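Local atomic coordinates of beta-glucanase (Bacteroides thetaiotaomicron, PDB entry 6EUG), a protein that probably hydrolyses O-glycosidic bonds as a beta-1,3-galactosidase of family GH43 acting on arabinogalactan, this chain being the GH43 part of a longer protein. Residues A[330-342]-A[347-359]. Numbering follows the deposited sequence.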
loop_
_atom_site.group_PDB
_atom_site.type_symbol
_atom_site.label_atom_id
_atom_site.label_comp_id
_atom_site.label_asym_id
_atom_site.label_seq_id
_atom_site.Cartn_x
_atom_site.Cartn_y
_atom_site.Cartn_z
ATOM N N LYS A 330 -1.095 16.465 17.456
ATOM C CA LYS A 330 -0.191 17.527 17.057
ATOM C C LYS A 330 -0.479 18.188 15.720
ATOM O O LYS A 330 0.204 19.139 15.357
ATOM C CB LYS A 330 1.243 16.981 17.057
ATOM C CG LYS A 330 1.697 16.628 18.463
ATOM C CD LYS A 330 3.138 16.150 18.533
ATOM C CE LYS A 330 3.556 15.997 19.991
ATOM N NZ LYS A 330 3.002 14.744 20.600
ATOM N N GLY A 331 -1.471 17.703 14.984
ATOM C CA GLY A 331 -1.658 18.077 13.581
ATOM C C GLY A 331 -0.465 17.842 12.669
ATOM O O GLY A 331 -0.263 18.564 11.691
ATOM N N GLN A 332 0.272 16.780 12.947
ATOM C CA GLN A 332 1.479 16.437 12.196
ATOM C C GLN A 332 1.318 15.135 11.414
ATOM O O GLN A 332 0.392 14.335 11.704
ATOM C CB GLN A 332 2.679 16.355 13.136
ATOM C CG GLN A 332 3.129 17.704 13.725
ATOM C CD GLN A 332 4.195 17.580 14.824
ATOM O OE1 GLN A 332 4.655 16.481 15.140
ATOM N NE2 GLN A 332 4.577 18.714 15.423
ATOM N N PHE A 333 2.252 14.922 10.473
ATOM C CA PHE A 333 2.281 13.737 9.591
ATOM C C PHE A 333 3.713 13.337 9.329
ATOM O O PHE A 333 4.595 14.235 9.238
ATOM C CB PHE A 333 1.560 14.028 8.241
ATOM C CG PHE A 333 0.136 14.455 8.403
ATOM C CD1 PHE A 333 -0.204 15.810 8.560
ATOM C CD2 PHE A 333 -0.890 13.515 8.367
ATOM C CE1 PHE A 333 -1.523 16.193 8.734
ATOM C CE2 PHE A 333 -2.220 13.911 8.533
ATOM C CZ PHE A 333 -2.525 15.250 8.697
ATOM N N PHE A 334 3.969 12.021 9.245
ATOM C CA PHE A 334 5.319 11.475 8.961
ATOM C C PHE A 334 5.311 10.477 7.827
ATOM O O PHE A 334 4.420 9.636 7.752
ATOM C CB PHE A 334 5.931 10.853 10.261
ATOM C CG PHE A 334 5.976 11.852 11.376
ATOM C CD1 PHE A 334 4.813 12.151 12.095
ATOM C CD2 PHE A 334 7.123 12.610 11.609
ATOM C CE1 PHE A 334 4.802 13.167 13.048
ATOM C CE2 PHE A 334 7.130 13.609 12.590
ATOM C CZ PHE A 334 5.962 13.901 13.304
ATOM N N PHE A 335 6.306 10.624 6.940
ATOM C CA PHE A 335 6.502 9.802 5.745
ATOM C C PHE A 335 7.348 8.587 6.114
ATOM O O PHE A 335 8.432 8.755 6.701
ATOM C CB PHE A 335 7.191 10.644 4.659
ATOM C CG PHE A 335 7.564 9.885 3.406
ATOM C CD1 PHE A 335 6.575 9.453 2.513
ATOM C CD2 PHE A 335 8.906 9.682 3.070
ATOM C CE1 PHE A 335 6.901 8.807 1.334
ATOM C CE2 PHE A 335 9.250 9.057 1.872
ATOM C CZ PHE A 335 8.243 8.603 1.011
ATOM N N MET A 336 6.840 7.394 5.814
ATOM C CA MET A 336 7.545 6.119 6.012
ATOM C C MET A 336 7.843 5.494 4.651
ATOM O O MET A 336 6.953 5.387 3.777
ATOM C CB MET A 336 6.708 5.137 6.855
ATOM C CG MET A 336 6.427 5.589 8.281
ATOM S SD MET A 336 5.264 4.541 9.159
ATOM C CE MET A 336 5.972 2.909 8.910
ATOM N N ALA A 337 9.093 5.048 4.492
ATOM C CA ALA A 337 9.539 4.383 3.285
ATOM C C ALA A 337 10.457 3.214 3.619
ATOM O O ALA A 337 11.019 3.162 4.720
ATOM C CB ALA A 337 10.270 5.364 2.361
ATOM N N ASP A 338 10.611 2.308 2.641
ATOM C CA ASP A 338 11.588 1.192 2.679
ATOM C C ASP A 338 12.831 1.547 1.867
ATOM O O ASP A 338 12.709 2.219 0.814
ATOM C CB ASP A 338 10.953 -0.077 2.117
ATOM C CG ASP A 338 9.813 -0.554 2.972
ATOM O OD1 ASP A 338 10.070 -1.009 4.137
ATOM O OD2 ASP A 338 8.667 -0.472 2.488
ATOM N N MET A 339 14.020 1.145 2.342
ATOM C CA MET A 339 15.254 1.229 1.549
ATOM C C MET A 339 15.677 -0.212 1.187
ATOM O O MET A 339 16.314 -0.898 1.998
ATOM C CB MET A 339 16.316 1.969 2.375
ATOM C CG MET A 339 17.555 2.432 1.642
ATOM S SD MET A 339 18.743 3.260 2.739
ATOM C CE MET A 339 17.665 4.305 3.565
ATOM N N TRP A 340 15.264 -0.690 0.011
ATOM C CA TRP A 340 15.320 -2.117 -0.295
ATOM C C TRP A 340 16.752 -2.563 -0.628
ATOM O O TRP A 340 17.462 -1.864 -1.375
ATOM C CB TRP A 340 14.416 -2.482 -1.478
ATOM C CG TRP A 340 12.941 -2.257 -1.257
ATOM C CD1 TRP A 340 12.182 -1.328 -1.866
ATOM C CD2 TRP A 340 12.070 -3.001 -0.402
ATOM N NE1 TRP A 340 10.889 -1.431 -1.448
ATOM C CE2 TRP A 340 10.801 -2.419 -0.506
ATOM C CE3 TRP A 340 12.270 -4.050 0.513
ATOM C CZ2 TRP A 340 9.706 -2.906 0.169
ATOM C CZ3 TRP A 340 11.188 -4.557 1.187
ATOM C CH2 TRP A 340 9.911 -3.956 1.053
ATOM N N ARG A 341 17.140 -3.727 -0.086
ATOM C CA ARG A 341 18.411 -4.415 -0.430
ATOM C C ARG A 341 18.061 -5.769 -1.040
ATOM O O ARG A 341 17.930 -6.772 -0.329
ATOM C CB ARG A 341 19.285 -4.599 0.804
ATOM C CG ARG A 341 19.788 -3.279 1.324
ATOM C CD ARG A 341 20.813 -3.451 2.412
ATOM N NE ARG A 341 21.368 -2.147 2.783
ATOM C CZ ARG A 341 22.582 -1.942 3.282
ATOM N NH1 ARG A 341 23.439 -2.953 3.489
ATOM N NH2 ARG A 341 22.945 -0.701 3.569
ATOM N N PRO A 342 17.850 -5.809 -2.352
ATOM C CA PRO A 342 17.307 -7.056 -2.972
ATOM C C PRO A 342 18.196 -8.315 -2.814
ATOM O O PRO A 342 17.679 -9.427 -2.811
ATOM C CB PRO A 342 17.139 -6.678 -4.447
ATOM C CG PRO A 342 17.963 -5.457 -4.648
ATOM C CD PRO A 342 18.060 -4.741 -3.335
ATOM N N ASP A 347 18.016 -7.271 5.396
ATOM C CA ASP A 347 18.912 -6.132 5.677
ATOM C C ASP A 347 18.344 -4.792 5.128
ATOM O O ASP A 347 18.926 -3.731 5.340
ATOM C CB ASP A 347 20.293 -6.412 5.052
ATOM C CG ASP A 347 21.398 -5.477 5.569
ATOM O OD1 ASP A 347 21.363 -5.071 6.744
ATOM O OD2 ASP A 347 22.333 -5.165 4.792
ATOM N N SER A 348 17.217 -4.835 4.417
ATOM C CA SER A 348 16.537 -3.586 3.969
ATOM C C SER A 348 16.235 -2.665 5.190
ATOM O O SER A 348 15.906 -3.131 6.295
ATOM C CB SER A 348 15.257 -3.870 3.171
ATOM O OG SER A 348 15.440 -4.793 2.117
ATOM N N ARG A 349 16.403 -1.363 4.974
ATOM C CA ARG A 349 16.358 -0.330 6.034
ATOM C C ARG A 349 15.063 0.480 5.952
ATOM O O ARG A 349 14.216 0.261 5.061
ATOM C CB ARG A 349 17.604 0.584 5.951
ATOM C CG ARG A 349 18.912 -0.185 5.765
ATOM C CD ARG A 349 19.220 -1.011 6.997
ATOM N NE ARG A 349 20.425 -1.850 6.844
ATOM C CZ ARG A 349 21.683 -1.441 7.037
ATOM N NH1 ARG A 349 21.962 -0.182 7.379
ATOM N NH2 ARG A 349 22.682 -2.309 6.890
ATOM N N TYR A 350 14.892 1.398 6.889
ATOM C CA TYR A 350 13.669 2.214 6.993
ATOM C C TYR A 350 14.023 3.700 6.903
ATOM O O TYR A 350 15.013 4.150 7.527
ATOM C CB TYR A 350 12.933 1.857 8.301
ATOM C CG TYR A 350 12.728 0.366 8.476
ATOM C CD1 TYR A 350 11.842 -0.344 7.668
ATOM C CD2 TYR A 350 13.407 -0.341 9.469
ATOM C CE1 TYR A 350 11.666 -1.714 7.820
ATOM C CE2 TYR A 350 13.258 -1.697 9.612
ATOM C CZ TYR A 350 12.369 -2.377 8.819
ATOM O OH TYR A 350 12.243 -3.704 8.973
ATOM N N ILE A 351 13.239 4.470 6.122
ATOM C CA ILE A 351 13.365 5.937 6.070
ATOM C C ILE A 351 12.088 6.549 6.638
ATOM O O ILE A 351 11.015 6.333 6.084
ATOM C CB ILE A 351 13.576 6.478 4.639
ATOM C CG1 ILE A 351 14.895 5.969 4.061
ATOM C CG2 ILE A 351 13.461 8.005 4.580
ATOM C CD1 ILE A 351 14.923 5.999 2.546
ATOM N N TRP A 352 12.215 7.264 7.764
ATOM C CA TRP A 352 11.102 7.967 8.387
ATOM C C TRP A 352 11.492 9.447 8.499
ATOM O O TRP A 352 12.562 9.770 9.068
ATOM C CB TRP A 352 10.762 7.399 9.772
ATOM C CG TRP A 352 10.148 6.031 9.859
ATOM C CD1 TRP A 352 10.077 5.056 8.887
ATOM C CD2 TRP A 352 9.648 5.418 11.053
ATOM N NE1 TRP A 352 9.490 3.918 9.396
ATOM C CE2 TRP A 352 9.215 4.110 10.713
ATOM C CE3 TRP A 352 9.473 5.861 12.363
ATOM C CZ2 TRP A 352 8.645 3.228 11.650
ATOM C CZ3 TRP A 352 8.887 4.976 13.300
ATOM C CH2 TRP A 352 8.492 3.679 12.932
ATOM N N LEU A 353 10.653 10.334 7.944
ATOM C CA LEU A 353 10.941 11.787 7.876
ATOM C C LEU A 353 9.635 12.582 8.109
ATOM O O LEU A 353 8.555 12.158 7.643
ATOM C CB LEU A 353 11.547 12.184 6.511
ATOM C CG LEU A 353 12.901 11.518 6.149
ATOM C CD1 LEU A 353 13.211 11.685 4.677
ATOM C CD2 LEU A 353 14.015 12.082 7.011
ATOM N N PRO A 354 9.697 13.710 8.820
ATOM C CA PRO A 354 8.499 14.581 8.936
ATOM C C PRO A 354 8.027 15.110 7.569
ATOM O O PRO A 354 8.853 15.413 6.687
ATOM C CB PRO A 354 9.006 15.771 9.805
ATOM C CG PRO A 354 10.228 15.269 10.452
ATOM C CD PRO A 354 10.870 14.329 9.486
ATOM N N VAL A 355 6.715 15.196 7.403
ATOM C CA VAL A 355 6.132 15.965 6.308
ATOM C C VAL A 355 6.029 17.448 6.713
ATOM O O VAL A 355 5.427 17.796 7.738
ATOM C CB VAL A 355 4.731 15.421 5.924
ATOM C CG1 VAL A 355 4.188 16.150 4.697
ATOM C CG2 VAL A 355 4.797 13.920 5.640
ATOM N N GLN A 356 6.605 18.308 5.873
ATOM C CA GLN A 356 6.535 19.750 6.022
ATOM C C GLN A 356 5.539 20.310 5.002
ATOM O O GLN A 356 5.131 19.599 4.079
ATOM C CB GLN A 356 7.951 20.343 5.883
ATOM C CG GLN A 356 8.872 19.885 7.032
ATOM C CD GLN A 356 10.295 20.401 6.949
ATOM O OE1 GLN A 356 10.526 21.601 6.845
ATOM N NE2 GLN A 356 11.269 19.486 7.018
ATOM N N PHE A 357 5.077 21.548 5.212
ATOM C CA PHE A 357 4.103 22.173 4.307
ATOM C C PHE A 357 4.544 23.568 3.883
ATOM O O PHE A 357 5.041 24.330 4.711
ATOM C CB PHE A 357 2.720 22.205 4.969
ATOM C CG PHE A 357 2.172 20.837 5.235
ATOM C CD1 PHE A 357 2.530 20.154 6.389
ATOM C CD2 PHE A 357 1.334 20.214 4.324
ATOM C CE1 PHE A 357 2.073 18.887 6.613
ATOM C CE2 PHE A 357 0.856 18.946 4.557
ATOM C CZ PHE A 357 1.234 18.276 5.695
ATOM N N ASP A 358 4.389 23.881 2.594
ATOM C CA ASP A 358 4.810 25.174 2.051
ATOM C C ASP A 358 3.736 26.217 2.262
ATOM O O ASP A 358 2.680 25.943 2.916
ATOM C CB ASP A 358 5.279 25.075 0.567
ATOM C CG ASP A 358 4.141 24.922 -0.457
ATOM O OD1 ASP A 358 2.938 25.086 -0.132
ATOM O OD2 ASP A 358 4.494 24.632 -1.635
ATOM N N ASP A 359 4.022 27.401 1.701
ATOM C CA ASP A 359 3.163 28.586 1.815
ATOM C C ASP A 359 1.726 28.393 1.309
ATOM O O ASP A 359 0.815 29.039 1.801
ATOM C CB ASP A 359 3.815 29.836 1.159
ATOM C CG ASP A 359 4.453 29.558 -0.210
ATOM O OD1 ASP A 359 5.583 28.993 -0.257
ATOM O OD2 ASP A 359 3.841 29.940 -1.231
HETATM O O HOH W 1 3.692 17.353 9.831
HETATM O O HOH W 2 9.143 2.167 7.037
HETATM O O HOH W 3 12.605 -1.978 4.463
#
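M336 and W352 meet as a non-hydrogen-bonded pair of the antiparallel hairpin formed by strands 332-339 and 349-357, their side chains side by side, pointing the same way. M336 CG sits 3.8 Å from the centroid of the W352 five-membered ring, 16° off the normal, a CH-pi contact over one face. The bend at chi3 (52°) turns CE past the NE1 rim, while SD lies above the same face as CG, a Met-aromatic contact. At the ring edge, NE1 donates to a water bonded to A337 O.

On the other sheet face, F335, A337 and M339 lie with L353, I351 and R349. The side chains of M339 and I351 cross at about a right angle; M339 CE is modelled 3.3 Å from I351 CG1, closer than usual for two carbons, so that methyl's position is doubtful. Backbone bonds fix this register; the M339 N to R349 O bond is nearly straight at N-H, although its donor stands above the carbonyl plane.

Near the turn, R341 and R349 stack with guanidinium centres 3.9 Å apart and planes at 19°. D347 joins them: OD2 lies 2.8 Å from R341 NH1 in a salt bridge whose hydrogen bond is weak and bent, while OD1 takes R349 NH2 at 3.1 Å from its syn side, tilted out of the carboxylate plane. R349 NE adds a bond to D347 O. S348 OG, also bonded to L345 O, accepts R341 N at 3.0 Å.

This hairpin lies within the last sheet of what is, as in GH43 relatives, a five-bladed beta-propeller; W340, its NE1 bonded to Q320 of the glucoimidazole pocket, reaches near the ligand. The carboxylate of D347, shared by both arginines, probably balances their stacked positive charge, consistent with charge pairing at the turn end of a largely apolar hairpin.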